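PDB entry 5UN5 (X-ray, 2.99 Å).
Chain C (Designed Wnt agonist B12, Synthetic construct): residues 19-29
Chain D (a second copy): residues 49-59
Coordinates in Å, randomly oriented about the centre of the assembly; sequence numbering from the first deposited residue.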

ATOM      1  N   GLU C  19      26.450 -19.049  15.429  1.00102.89           N
ATOM      2  CA  GLU C  19      26.129 -17.711  15.915  1.00101.68           C
ATOM      3  C   GLU C  19      25.938 -16.726  14.769  1.00105.20           C
ATOM      4  O   GLU C  19      25.124 -15.802  14.877  1.00103.83           O
ATOM      5  CB  GLU C  19      27.223 -17.219  16.863  1.00109.06           C
ATOM      6  N   GLN C  20      26.683 -16.898  13.673  1.00106.74           N
ATOM      7  CA  GLN C  20      26.541 -16.002  12.530  1.00107.68           C
ATOM      8  C   GLN C  20      25.161 -16.122  11.894  1.00103.32           C
ATOM      9  O   GLN C  20      24.589 -15.122  11.444  1.00101.30           O
ATOM     10  CB  GLN C  20      27.631 -16.293  11.499  1.00110.08           C
ATOM     11  CG  GLN C  20      29.046 -16.212  12.048  1.00115.90           C
ATOM     12  CD  GLN C  20      30.096 -16.542  11.004  1.00122.71           C
ATOM     13  OE1 GLN C  20      29.781 -16.729   9.828  1.00112.08           O
ATOM     14  NE2 GLN C  20      31.351 -16.619  11.430  1.00127.59           N
ATOM     15  N   LEU C  21      24.613 -17.339  11.840  1.00 96.65           N
ATOM     16  CA  LEU C  21      23.270 -17.522  11.297  1.00 89.17           C
ATOM     17  C   LEU C  21      22.200 -16.911  12.196  1.00 91.17           C
ATOM     18  O   LEU C  21      21.174 -16.436  11.697  1.00 84.01           O
ATOM     19  CB  LEU C  21      22.983 -19.008  11.081  1.00 90.00           C
ATOM     20  CG  LEU C  21      23.403 -19.643   9.752  1.00 94.20           C
ATOM     21  CD1 LEU C  21      24.919 -19.677   9.602  1.00110.93           C
ATOM     22  CD2 LEU C  21      22.815 -21.040   9.620  1.00 70.55           C
ATOM     23  N   LYS C  22      22.413 -16.919  13.514  1.00 97.82           N
ATOM     24  CA  LYS C  22      21.455 -16.289  14.417  1.00 89.74           C
ATOM     25  C   LYS C  22      21.421 -14.776  14.230  1.00 81.38           C
ATOM     26  O   LYS C  22      20.343 -14.170  14.238  1.00 72.13           O
ATOM     27  CB  LYS C  22      21.789 -16.643  15.866  1.00 92.77           C
ATOM     28  N   GLU C  23      22.588 -14.149  14.062  1.00 81.22           N
ATOM     29  CA  GLU C  23      22.625 -12.709  13.826  1.00 91.34           C
ATOM     30  C   GLU C  23      22.049 -12.345  12.463  1.00 86.02           C
ATOM     31  O   GLU C  23      21.439 -11.280  12.313  1.00 82.29           O
ATOM     32  CB  GLU C  23      24.057 -12.190  13.955  1.00 96.68           C
ATOM     33  CG  GLU C  23      24.187 -10.687  13.762  1.00100.73           C
ATOM     34  CD  GLU C  23      25.617 -10.203  13.886  1.00126.94           C
ATOM     35  OE1 GLU C  23      26.398 -10.832  14.630  1.00127.09           O
ATOM     36  OE2 GLU C  23      25.960  -9.191  13.240  1.00135.80           O
ATOM     37  N   GLY C  24      22.234 -13.207  11.461  1.00 80.95           N
ATOM     38  CA  GLY C  24      21.585 -12.985  10.182  1.00 64.25           C
ATOM     39  C   GLY C  24      20.072 -12.986  10.268  1.00 74.12           C
ATOM     40  O   GLY C  24      19.405 -12.256   9.530  1.00 65.62           O
ATOM     41  N   MET C  25      19.509 -13.795  11.170  1.00 80.51           N
ATOM     42  CA  MET C  25      18.057 -13.868  11.291  1.00 68.79           C
ATOM     43  C   MET C  25      17.481 -12.604  11.917  1.00 71.52           C
ATOM     44  O   MET C  25      16.448 -12.098  11.464  1.00 74.66           O
ATOM     45  CB  MET C  25      17.656 -15.097  12.106  1.00 74.29           C
ATOM     46  CG  MET C  25      16.154 -15.262  12.271  1.00 80.25           C
ATOM     47  SD  MET C  25      15.288 -15.506  10.711  1.00 80.32           S
ATOM     48  CE  MET C  25      15.827 -17.158  10.281  1.00 65.10           C
ATOM     49  N   ILE C  26      18.125 -12.082  12.965  1.00 74.76           N
ATOM     50  CA  ILE C  26      17.621 -10.858  13.581  1.00 81.70           C
ATOM     51  C   ILE C  26      17.822  -9.669  12.651  1.00 72.22           C
ATOM     52  O   ILE C  26      17.059  -8.696  12.700  1.00 80.05           O
ATOM     53  CB  ILE C  26      18.280 -10.632  14.955  1.00 87.16           C
ATOM     54  CG1 ILE C  26      19.762 -10.287  14.808  1.00 76.24           C
ATOM     55  CG2 ILE C  26      18.104 -11.860  15.839  1.00 85.03           C
ATOM     56  CD1 ILE C  26      20.414  -9.848  16.099  1.00 64.77           C
ATOM     57  N   LYS C  27      18.838  -9.724  11.785  1.00 68.91           N
ATOM     58  CA  LYS C  27      19.009  -8.687  10.775  1.00 71.42           C
ATOM     59  C   LYS C  27      17.898  -8.738   9.733  1.00 71.47           C
ATOM     60  O   LYS C  27      17.483  -7.693   9.217  1.00 66.05           O
ATOM     61  CB  LYS C  27      20.384  -8.816  10.123  1.00 67.00           C
ATOM     62  CG  LYS C  27      20.772  -7.647   9.234  1.00 69.88           C
ATOM     63  CD  LYS C  27      22.087  -7.918   8.519  1.00 95.64           C
ATOM     64  CE  LYS C  27      23.192  -8.236   9.518  1.00 90.63           C
ATOM     65  NZ  LYS C  27      24.478  -8.578   8.850  1.00 84.11           N
ATOM     66  N   ILE C  28      17.413  -9.938   9.402  1.00 71.31           N
ATOM     67  CA  ILE C  28      16.275 -10.059   8.496  1.00 55.59           C
ATOM     68  C   ILE C  28      15.017  -9.504   9.150  1.00 66.03           C
ATOM     69  O   ILE C  28      14.251  -8.757   8.529  1.00 60.76           O
ATOM     70  CB  ILE C  28      16.079 -11.525   8.072  1.00 56.87           C
ATOM     71  CG1 ILE C  28      17.254 -12.010   7.224  1.00 64.59           C
ATOM     72  CG2 ILE C  28      14.763 -11.698   7.329  1.00 51.64           C
ATOM     73  CD1 ILE C  28      17.133 -13.454   6.814  1.00 55.84           C
ATOM     74  N   GLU C  29      14.785  -9.865  10.415  1.00 72.99           N
ATOM     75  CA  GLU C  29      13.616  -9.364  11.130  1.00 67.72           C
ATOM     76  C   GLU C  29      13.659  -7.847  11.255  1.00 69.15           C
ATOM     77  O   GLU C  29      12.620  -7.180  11.190  1.00 66.68           O
ATOM     78  CB  GLU C  29      13.525 -10.020  12.508  1.00 66.60           C
ATOM     79  CG  GLU C  29      12.256  -9.684  13.273  1.00 82.17           C
ATOM     80  CD  GLU C  29      12.149 -10.437  14.583  1.00102.30           C
ATOM     81  OE1 GLU C  29      13.069 -11.224  14.896  1.00103.12           O
ATOM     82  OE2 GLU C  29      11.145 -10.243  15.301  1.00104.41           O
TER
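Chain D 49-59: AAVATFALQAG

Helices often pack closest where a small residue meets a large one, with other apolar side chains filling the space around them. The pairing of chain D with chain C in the designed Wnt agonist B12 illustrates the principle. At its centre lies Phe54(D), its chi1 at 180° (t) and its CA-to-CB bond directed toward chain C. Over one face of the ring sits the methyl of Met25(C), with CE 3.5 Å from CZ of Phe54(D). The CA-to-CB bond of Met25(C) points sideways, and its chi angles (t, p, p) bring the end of the side chain nearer; SD of Met25(C) lies 5.2 Å from the centroid of the Phe54(D) ring. At the ring edge, near its plane, the carbonyl O of Leu21(C) is 3.8 Å from CE1 of Phe54(D).

One helical turn along from Met25(C), the CA-to-CB bond of Ile28(C) points toward chain D, and the residue is buried. Its CD1 reaches 3.6 Å from CB of Phe54(D) and 3.4 Å from the carbonyl O of Ala50(D), a van der Waals approach to the backbone, with chi2 at 178° (t). CG1 of Ile28(C) meets CB of Ala50(D) at 3.7 Å, while CG2 of Ile28(C) lies 3.9 Å from CG2 of Val51(D). Ala50(D) offers only a methyl here, and the backbones draw close: the CA atoms of Ile28(C) and Ala50(D) are 5.3 Å apart, against 6.7 Å for those of Leu21(C) and Gln57(D).

These two pairs also define the direction. As chain C ascends from 21 to 28, chain D descends from 57 to 50. Both segments are helical, chain C throughout and chain D through Gln57(D), and they run nearly antiparallel, with a signed crossing angle of -160° and axes 9.0 Å apart at closest approach. The i to i+4 backbone hydrogen bonds stay within each helix, as does the bond from OG1 of Thr53(D) to O of Ala49(D), 3.0 Å long.

Farther out, the CA-to-CB bond of Leu21(C) points sideways, but the end of its side chain comes nearer, placing CD1 3.7 Å from CB of Gln57(D) and CD2 4.3 Å from CA of Ala58(D). Just beyond, Gly59(D) completes a Schellman motif after the helix, its positive phi of 73° being one that glycine adopts readily. The polar edge is reached at Gln57(D), whose OE1 lies 3.7 Å from the carbonyl O of Gln20(C). No hydrogen bond crosses between these stretches; the contact is mainly apolar packing.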

ATOM      1  N   ALA D  49      18.306  -8.641   0.299  1.00 43.35           N
ATOM      2  CA  ALA D  49      19.723  -8.923   0.505  1.00 46.19           C
ATOM      3  C   ALA D  49      19.952  -9.663   1.817  1.00 51.70           C
ATOM      4  O   ALA D  49      20.795 -10.565   1.890  1.00 49.81           O
ATOM      5  CB  ALA D  49      20.527  -7.624   0.469  1.00 46.86           C
ATOM      6  N   ALA D  50      19.213  -9.294   2.866  1.00 56.01           N
ATOM      7  CA  ALA D  50      19.349  -9.979   4.147  1.00 52.15           C
ATOM      8  C   ALA D  50      18.889 -11.428   4.052  1.00 61.95           C
ATOM      9  O   ALA D  50      19.510 -12.322   4.638  1.00 64.95           O
ATOM     10  CB  ALA D  50      18.564  -9.233   5.225  1.00 50.38           C
ATOM     11  N   VAL D  51      17.798 -11.677   3.325  1.00 61.69           N
ATOM     12  CA  VAL D  51      17.304 -13.041   3.166  1.00 50.75           C
ATOM     13  C   VAL D  51      18.262 -13.863   2.313  1.00 53.05           C
ATOM     14  O   VAL D  51      18.544 -15.028   2.620  1.00 61.20           O
ATOM     15  CB  VAL D  51      15.885 -13.027   2.570  1.00 54.41           C
ATOM     16  CG1 VAL D  51      15.393 -14.448   2.332  1.00 53.81           C
ATOM     17  CG2 VAL D  51      14.935 -12.270   3.485  1.00 52.98           C
ATOM     18  N   ALA D  52      18.781 -13.272   1.232  1.00 54.37           N
ATOM     19  CA  ALA D  52      19.671 -14.007   0.338  1.00 52.17           C
ATOM     20  C   ALA D  52      20.972 -14.392   1.033  1.00 56.01           C
ATOM     21  O   ALA D  52      21.524 -15.469   0.778  1.00 61.07           O
ATOM     22  CB  ALA D  52      19.958 -13.178  -0.913  1.00 51.92           C
ATOM     23  N   THR D  53      21.484 -13.521   1.905  1.00 54.18           N
ATOM     24  CA  THR D  53      22.681 -13.859   2.670  1.00 58.80           C
ATOM     25  C   THR D  53      22.425 -15.048   3.590  1.00 72.53           C
ATOM     26  O   THR D  53      23.230 -15.986   3.652  1.00 78.59           O
ATOM     27  CB  THR D  53      23.152 -12.646   3.474  1.00 58.83           C
ATOM     28  OG1 THR D  53      23.574 -11.612   2.578  1.00 57.86           O
ATOM     29  CG2 THR D  53      24.314 -13.027   4.380  1.00 74.69           C
ATOM     30  N   PHE D  54      21.304 -15.021   4.316  1.00 64.36           N
ATOM     31  CA  PHE D  54      20.933 -16.149   5.166  1.00 59.35           C
ATOM     32  C   PHE D  54      20.785 -17.431   4.355  1.00 65.73           C
ATOM     33  O   PHE D  54      21.159 -18.515   4.819  1.00 63.44           O
ATOM     34  CB  PHE D  54      19.638 -15.827   5.912  1.00 48.63           C
ATOM     35  CG  PHE D  54      19.161 -16.931   6.813  1.00 61.05           C
ATOM     36  CD1 PHE D  54      19.622 -17.027   8.115  1.00 62.21           C
ATOM     37  CD2 PHE D  54      18.236 -17.860   6.363  1.00 67.26           C
ATOM     38  CE1 PHE D  54      19.181 -18.039   8.948  1.00 64.82           C
ATOM     39  CE2 PHE D  54      17.791 -18.874   7.190  1.00 67.31           C
ATOM     40  CZ  PHE D  54      18.266 -18.964   8.483  1.00 64.78           C
ATOM     41  N   ALA D  55      20.237 -17.328   3.142  1.00 62.62           N
ATOM     42  CA  ALA D  55      20.098 -18.502   2.288  1.00 62.01           C
ATOM     43  C   ALA D  55      21.457 -19.097   1.944  1.00 68.27           C
ATOM     44  O   ALA D  55      21.602 -20.323   1.846  1.00 70.00           O
ATOM     45  CB  ALA D  55      19.334 -18.136   1.017  1.00 61.56           C
ATOM     46  N   LEU D  56      22.467 -18.247   1.758  1.00 61.45           N
ATOM     47  CA  LEU D  56      23.805 -18.747   1.460  1.00 73.96           C
ATOM     48  C   LEU D  56      24.444 -19.393   2.684  1.00 74.27           C
ATOM     49  O   LEU D  56      25.061 -20.459   2.576  1.00 76.85           O
ATOM     50  CB  LEU D  56      24.681 -17.615   0.930  1.00 71.51           C
ATOM     51  CG  LEU D  56      24.290 -17.091  -0.449  1.00 63.60           C
ATOM     52  CD1 LEU D  56      25.227 -15.984  -0.866  1.00 61.40           C
ATOM     53  CD2 LEU D  56      24.312 -18.219  -1.468  1.00 63.25           C
ATOM     54  N   GLN D  57      24.318 -18.756   3.853  1.00 63.71           N
ATOM     55  CA  GLN D  57      24.933 -19.296   5.063  1.00 76.43           C
ATOM     56  C   GLN D  57      24.287 -20.606   5.493  1.00 77.66           C
ATOM     57  O   GLN D  57      24.953 -21.454   6.099  1.00 77.23           O
ATOM     58  CB  GLN D  57      24.862 -18.268   6.191  1.00 75.64           C
ATOM     59  CG  GLN D  57      25.658 -17.006   5.914  1.00 88.29           C
ATOM     60  CD  GLN D  57      25.544 -15.985   7.024  1.00 93.39           C
ATOM     61  OE1 GLN D  57      24.603 -16.017   7.818  1.00103.83           O
ATOM     62  NE2 GLN D  57      26.503 -15.069   7.086  1.00 77.21           N
ATOM     63  N   ALA D  58      23.002 -20.792   5.197  1.00 69.91           N
ATOM     64  CA  ALA D  58      22.331 -22.052   5.483  1.00 62.79           C
ATOM     65  C   ALA D  58      22.603 -23.120   4.432  1.00 71.61           C
ATOM     66  O   ALA D  58      22.126 -24.250   4.584  1.00 82.84           O
ATOM     67  CB  ALA D  58      20.823 -21.825   5.618  1.00 68.95           C
ATOM     68  N   GLY D  59      23.346 -22.794   3.375  1.00 70.91           N
ATOM     69  CA  GLY D  59      23.677 -23.752   2.338  1.00 73.75           C
ATOM     70  C   GLY D  59      22.517 -24.110   1.431  1.00 75.69           C
ATOM     71  O   GLY D  59      22.277 -25.291   1.168  1.00 83.57           O
TER